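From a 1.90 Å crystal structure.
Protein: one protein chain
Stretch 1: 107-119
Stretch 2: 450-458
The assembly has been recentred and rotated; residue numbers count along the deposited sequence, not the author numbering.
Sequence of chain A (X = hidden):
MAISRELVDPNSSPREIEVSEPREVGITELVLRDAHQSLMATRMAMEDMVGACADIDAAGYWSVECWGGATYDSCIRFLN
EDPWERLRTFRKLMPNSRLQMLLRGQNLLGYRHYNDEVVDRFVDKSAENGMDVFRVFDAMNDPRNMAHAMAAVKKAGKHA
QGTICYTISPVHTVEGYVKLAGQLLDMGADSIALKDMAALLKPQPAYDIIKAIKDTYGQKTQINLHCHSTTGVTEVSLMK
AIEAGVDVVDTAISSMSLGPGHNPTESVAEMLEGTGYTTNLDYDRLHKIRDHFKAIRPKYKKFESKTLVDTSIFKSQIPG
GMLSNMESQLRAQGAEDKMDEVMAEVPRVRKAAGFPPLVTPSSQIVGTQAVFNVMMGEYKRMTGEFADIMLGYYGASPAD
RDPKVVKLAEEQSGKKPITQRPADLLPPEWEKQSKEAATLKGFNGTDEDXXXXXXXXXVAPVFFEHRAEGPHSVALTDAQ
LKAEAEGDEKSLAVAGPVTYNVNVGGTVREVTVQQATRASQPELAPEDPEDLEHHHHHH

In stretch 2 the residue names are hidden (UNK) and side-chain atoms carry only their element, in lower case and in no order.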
# COMPACT_ATOMS: atom_id res chain seq x y z
N ASN A 107 -17.31 1.35 28.56
CA ASN A 107 -18.39 1.54 27.58
C ASN A 107 -18.74 0.22 26.90
O ASN A 107 -19.72 0.12 26.16
CB ASN A 107 -17.98 2.52 26.48
CG ASN A 107 -17.98 3.95 26.94
OD1 ASN A 107 -17.02 4.42 27.55
ND2 ASN A 107 -19.07 4.65 26.67
N LEU A 108 -17.91 -0.79 27.15
CA LEU A 108 -18.08 -2.12 26.54
C LEU A 108 -18.19 -1.92 25.02
O LEU A 108 -17.33 -1.29 24.42
CB LEU A 108 -19.32 -2.82 27.11
CG LEU A 108 -19.23 -3.09 28.62
CD1 LEU A 108 -20.57 -3.64 29.13
CD2 LEU A 108 -18.10 -4.09 28.90
N LEU A 109 -19.23 -2.45 24.40
CA LEU A 109 -19.39 -2.26 22.95
C LEU A 109 -20.55 -1.30 22.72
O LEU A 109 -21.01 -1.11 21.59
CB LEU A 109 -19.68 -3.60 22.26
CG LEU A 109 -18.60 -4.67 22.40
CD1 LEU A 109 -19.01 -5.94 21.68
CD2 LEU A 109 -17.28 -4.12 21.85
N GLY A 110 -20.99 -0.68 23.81
CA GLY A 110 -22.12 0.23 23.81
C GLY A 110 -21.89 1.71 23.58
O GLY A 110 -20.81 2.13 23.16
N TYR A 111 -22.90 2.49 23.95
CA TYR A 111 -22.92 3.94 23.70
C TYR A 111 -22.66 4.77 24.96
O TYR A 111 -22.64 6.00 24.87
CB TYR A 111 -24.30 4.29 23.14
CG TYR A 111 -25.42 4.11 24.15
CD1 TYR A 111 -25.93 5.20 24.86
CD2 TYR A 111 -25.92 2.84 24.46
CE1 TYR A 111 -26.90 5.03 25.85
CE2 TYR A 111 -26.89 2.66 25.44
CZ TYR A 111 -27.38 3.76 26.14
OH TYR A 111 -28.32 3.58 27.13
N ARG A 112 -22.47 4.15 26.12
CA ARG A 112 -22.23 4.94 27.34
C ARG A 112 -21.46 4.11 28.37
O ARG A 112 -21.21 2.92 28.17
CB ARG A 112 -23.55 5.35 28.00
CG ARG A 112 -24.39 4.15 28.46
CD ARG A 112 -25.66 4.57 29.18
NE ARG A 112 -26.54 3.43 29.48
CZ ARG A 112 -26.47 2.67 30.57
NH1 ARG A 112 -25.56 2.89 31.50
NH2 ARG A 112 -27.35 1.68 30.73
N HIS A 113 -21.08 4.75 29.46
CA HIS A 113 -20.41 4.02 30.54
C HIS A 113 -21.48 3.19 31.25
O HIS A 113 -22.61 3.66 31.43
CB HIS A 113 -19.77 4.98 31.54
CG HIS A 113 -18.54 5.66 31.03
ND1 HIS A 113 -17.40 5.81 31.79
CD2 HIS A 113 -18.27 6.22 29.83
CE1 HIS A 113 -16.47 6.42 31.08
NE2 HIS A 113 -16.97 6.68 29.88
N TYR A 114 -21.14 1.96 31.63
CA TYR A 114 -22.10 1.11 32.35
C TYR A 114 -21.61 0.88 33.78
O TYR A 114 -20.43 1.04 34.08
CB TYR A 114 -22.24 -0.25 31.67
CG TYR A 114 -22.87 -0.17 30.30
CD1 TYR A 114 -22.10 0.09 29.17
CD2 TYR A 114 -24.25 -0.26 30.16
CE1 TYR A 114 -22.68 0.25 27.93
CE2 TYR A 114 -24.85 -0.09 28.92
CZ TYR A 114 -24.06 0.17 27.81
OH TYR A 114 -24.65 0.38 26.59
N ASN A 115 -22.55 0.51 34.64
CA ASN A 115 -22.21 0.18 36.03
C ASN A 115 -21.29 -1.04 35.99
O ASN A 115 -21.38 -1.87 35.08
CB ASN A 115 -23.50 -0.12 36.83
CG ASN A 115 -23.23 -0.78 38.17
OD1 ASN A 115 -23.06 -2.00 38.24
ND2 ASN A 115 -23.17 0.01 39.24
N ASP A 116 -20.41 -1.14 36.97
CA ASP A 116 -19.42 -2.22 37.06
C ASP A 116 -20.03 -3.61 36.89
O ASP A 116 -19.39 -4.49 36.32
CB ASP A 116 -18.66 -2.15 38.39
CG ASP A 116 -17.61 -1.03 38.42
OD1 ASP A 116 -17.22 -0.52 37.34
OD2 ASP A 116 -17.15 -0.66 39.53
N GLU A 117 -21.25 -3.83 37.37
CA GLU A 117 -21.86 -5.17 37.28
C GLU A 117 -22.14 -5.56 35.83
O GLU A 117 -22.08 -6.74 35.49
CB GLU A 117 -23.17 -5.25 38.07
CG GLU A 117 -24.31 -4.48 37.44
CD GLU A 117 -25.56 -4.44 38.30
OE1 GLU A 117 -25.77 -5.36 39.13
OE2 GLU A 117 -26.35 -3.49 38.13
N VAL A 118 -22.50 -4.60 34.99
CA VAL A 118 -22.77 -4.93 33.58
C VAL A 118 -21.45 -5.32 32.90
O VAL A 118 -21.40 -6.25 32.09
CB VAL A 118 -23.38 -3.73 32.83
CG1 VAL A 118 -23.70 -4.13 31.37
CG2 VAL A 118 -24.65 -3.27 33.54
N VAL A 119 -20.38 -4.60 33.23
CA VAL A 119 -19.06 -4.91 32.66
C VAL A 119 -18.65 -6.32 33.09
O VAL A 119 -18.16 -7.11 32.29
CB VAL A 119 -18.01 -3.87 33.14
CG1 VAL A 119 -16.62 -4.27 32.66
CG2 VAL A 119 -18.37 -2.48 32.64
N UNK A 450 -29.96 -9.99 27.35
CA UNK A 450 -30.10 -8.80 28.20
C UNK A 450 -28.96 -7.84 27.87
O UNK A 450 -29.15 -6.62 27.82
c UNK A 450 -30.12 -7.92 30.58
c UNK A 450 -30.05 -9.18 29.72
c UNK A 450 -31.23 -10.11 30.06
N UNK A 451 -27.78 -8.38 27.62
CA UNK A 451 -26.62 -7.54 27.26
C UNK A 451 -26.91 -6.84 25.93
O UNK A 451 -26.63 -5.66 25.76
c UNK A 451 -23.84 -10.00 28.34
c UNK A 451 -25.35 -8.40 27.14
c UNK A 451 -24.84 -8.87 28.50
c UNK A 451 -24.21 -7.69 29.24
N UNK A 452 -27.50 -7.57 24.98
CA UNK A 452 -27.80 -6.94 23.68
C UNK A 452 -28.74 -5.75 23.91
O UNK A 452 -28.57 -4.69 23.31
c UNK A 452 -28.44 -7.94 22.70
o UNK A 452 -27.49 -8.94 22.36
c UNK A 452 -28.89 -7.23 21.41
N UNK A 453 -29.71 -5.92 24.79
CA UNK A 453 -30.67 -4.85 25.08
C UNK A 453 -29.97 -3.69 25.80
O UNK A 453 -30.22 -2.52 25.52
c UNK A 453 -32.76 -3.78 27.67
c UNK A 453 -33.59 -2.72 28.04
c UNK A 453 -32.77 -4.28 26.36
c UNK A 453 -34.47 -2.63 25.79
c UNK A 453 -31.82 -5.36 25.95
c UNK A 453 -33.63 -3.70 25.43
o UNK A 453 -35.25 -1.09 27.45
c UNK A 453 -34.44 -2.15 27.10
N UNK A 454 -29.09 -4.01 26.75
CA UNK A 454 -28.39 -2.95 27.50
C UNK A 454 -27.46 -2.16 26.59
O UNK A 454 -27.31 -0.94 26.74
c UNK A 454 -27.59 -3.58 28.65
N UNK A 455 -26.84 -2.84 25.63
CA UNK A 455 -25.87 -2.20 24.73
C UNK A 455 -26.55 -1.42 23.60
O UNK A 455 -26.07 -0.36 23.20
c UNK A 455 -24.93 -3.25 24.13
c UNK A 455 -23.30 -5.13 24.44
c UNK A 455 -24.01 -3.96 25.12
c UNK A 455 -23.01 -2.97 25.66
N UNK A 456 -27.66 -1.95 23.07
CA UNK A 456 -28.35 -1.31 21.94
C UNK A 456 -29.86 -1.34 22.16
O UNK A 456 -30.59 -2.03 21.46
c UNK A 456 -24.55 -0.79 19.54
c UNK A 456 -24.28 -2.96 20.56
c UNK A 456 -23.72 -1.83 19.96
c UNK A 456 -26.49 -2.00 20.34
c UNK A 456 -25.66 -3.04 20.75
c UNK A 456 -25.92 -0.88 19.73
c UNK A 456 -27.97 -2.04 20.64
N UNK A 457 -30.35 -0.55 23.13
CA UNK A 457 -31.78 -0.48 23.47
C UNK A 457 -32.75 -0.23 22.31
O UNK A 457 -33.85 -0.78 22.30
c UNK A 457 -31.85 0.69 24.46
c UNK A 457 -29.58 0.50 23.82
c UNK A 457 -30.46 0.83 24.98
N UNK A 458 -32.33 0.57 21.34
CA UNK A 458 -33.19 0.97 20.22
C UNK A 458 -33.17 -0.06 19.08
O UNK A 458 -34.08 -0.07 18.25
c UNK A 458 -33.85 3.62 21.56
n UNK A 458 -35.00 3.33 20.95
c UNK A 458 -32.73 2.32 19.68
o UNK A 458 -33.80 4.06 22.71
c UNK A 458 -32.58 3.39 20.76
O HOH W 1 -28.83 0.94 28.15

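Position 450 has three side-chain carbons, one of them on CA and carrying the other two. They stay out of reach of stretch 1. A fork at CB with no oxygen is Val 450. Its O accepts a helical bond from the N of position 454 at 2.8 Å.

Position 451 has four side-chain carbons, forked at the second. Its CA-to-CB bond points sideways, but the end of the chain comes nearer and one terminal carbon lies against Val 118. The late fork gives Leu 451. Its CD2 is 4.2 Å from Val 118 CG1, an apolar contact between two helices.

Position 452 has one carbon carrying one oxygen and one carbon. It touches nothing on stretch 1. Such a branch at CB is Thr 452.

Position 453 has one carbon, then a ring of six carbons bearing an oxygen. It is also out of reach of stretch 1. The hydroxyl on the ring identifies Tyr 453, and that hydroxyl is hydrogen-bonded elsewhere in the structure.

Position 454 has a single side-chain carbon, its CB, 4.4 Å from Tyr 114 CE2. It is Ala 454. The backbone oxygen makes the polar contact: Tyr 114 OH donates a hydrogen bond to Ala 454 O at 3.0 Å. A water donates to the same oxygen, at 2.8 Å from water O to Ala 454 O. That water also bonds to Tyr 111 OH and accepts from Arg 112 NH2.

Position 455 again has four carbons forked at the second. The fork end reaches Leu 108 to Gly 110, within the turn. This is Leu 455, with chi1 m and chi2 t. Its CD2 is 4.0 Å from Leu 108 CB, 3.6 Å from Gly 110 N and 3.9 Å from Tyr 114 CZ. Gly 110 suits this spot: an ideal CB there would be only 3.1 Å from Leu 455 CD2 and would clash with Tyr 114 OH.

Position 456 has one carbon and a bare ring of six carbons. Its CA-to-CB bond points away, yet the ring's end comes back to stretch 1. With no oxygen on the ring, it is Phe 456. Its CZ is 3.2 Å from Leu 109 O.

Position 457 has three carbons closing a ring onto the backbone N; one of them packs against the Tyr 111 ring. It is Pro 457, its CD 3.8 Å from Tyr 111 CE2.

Position 458 has three carbons in a row, the third carrying one oxygen and one nitrogen. It is exposed and out of reach of stretch 1. This amide is Gln 458.

The contact joins the end of a helix to a type II' turn, Asn 107 to Gly 110, and the loop after it. Leu 455 has the largest covered area and fills the space beside the turn. The Tyr 114 bond holds Ala 454 O, and the water ties that oxygen to Tyr 111 and Arg 112. Leu 455 O, near the Tyr 111 ring edge, is buried without a partner.

Stretch 2 450-458: VLTYALFPQ
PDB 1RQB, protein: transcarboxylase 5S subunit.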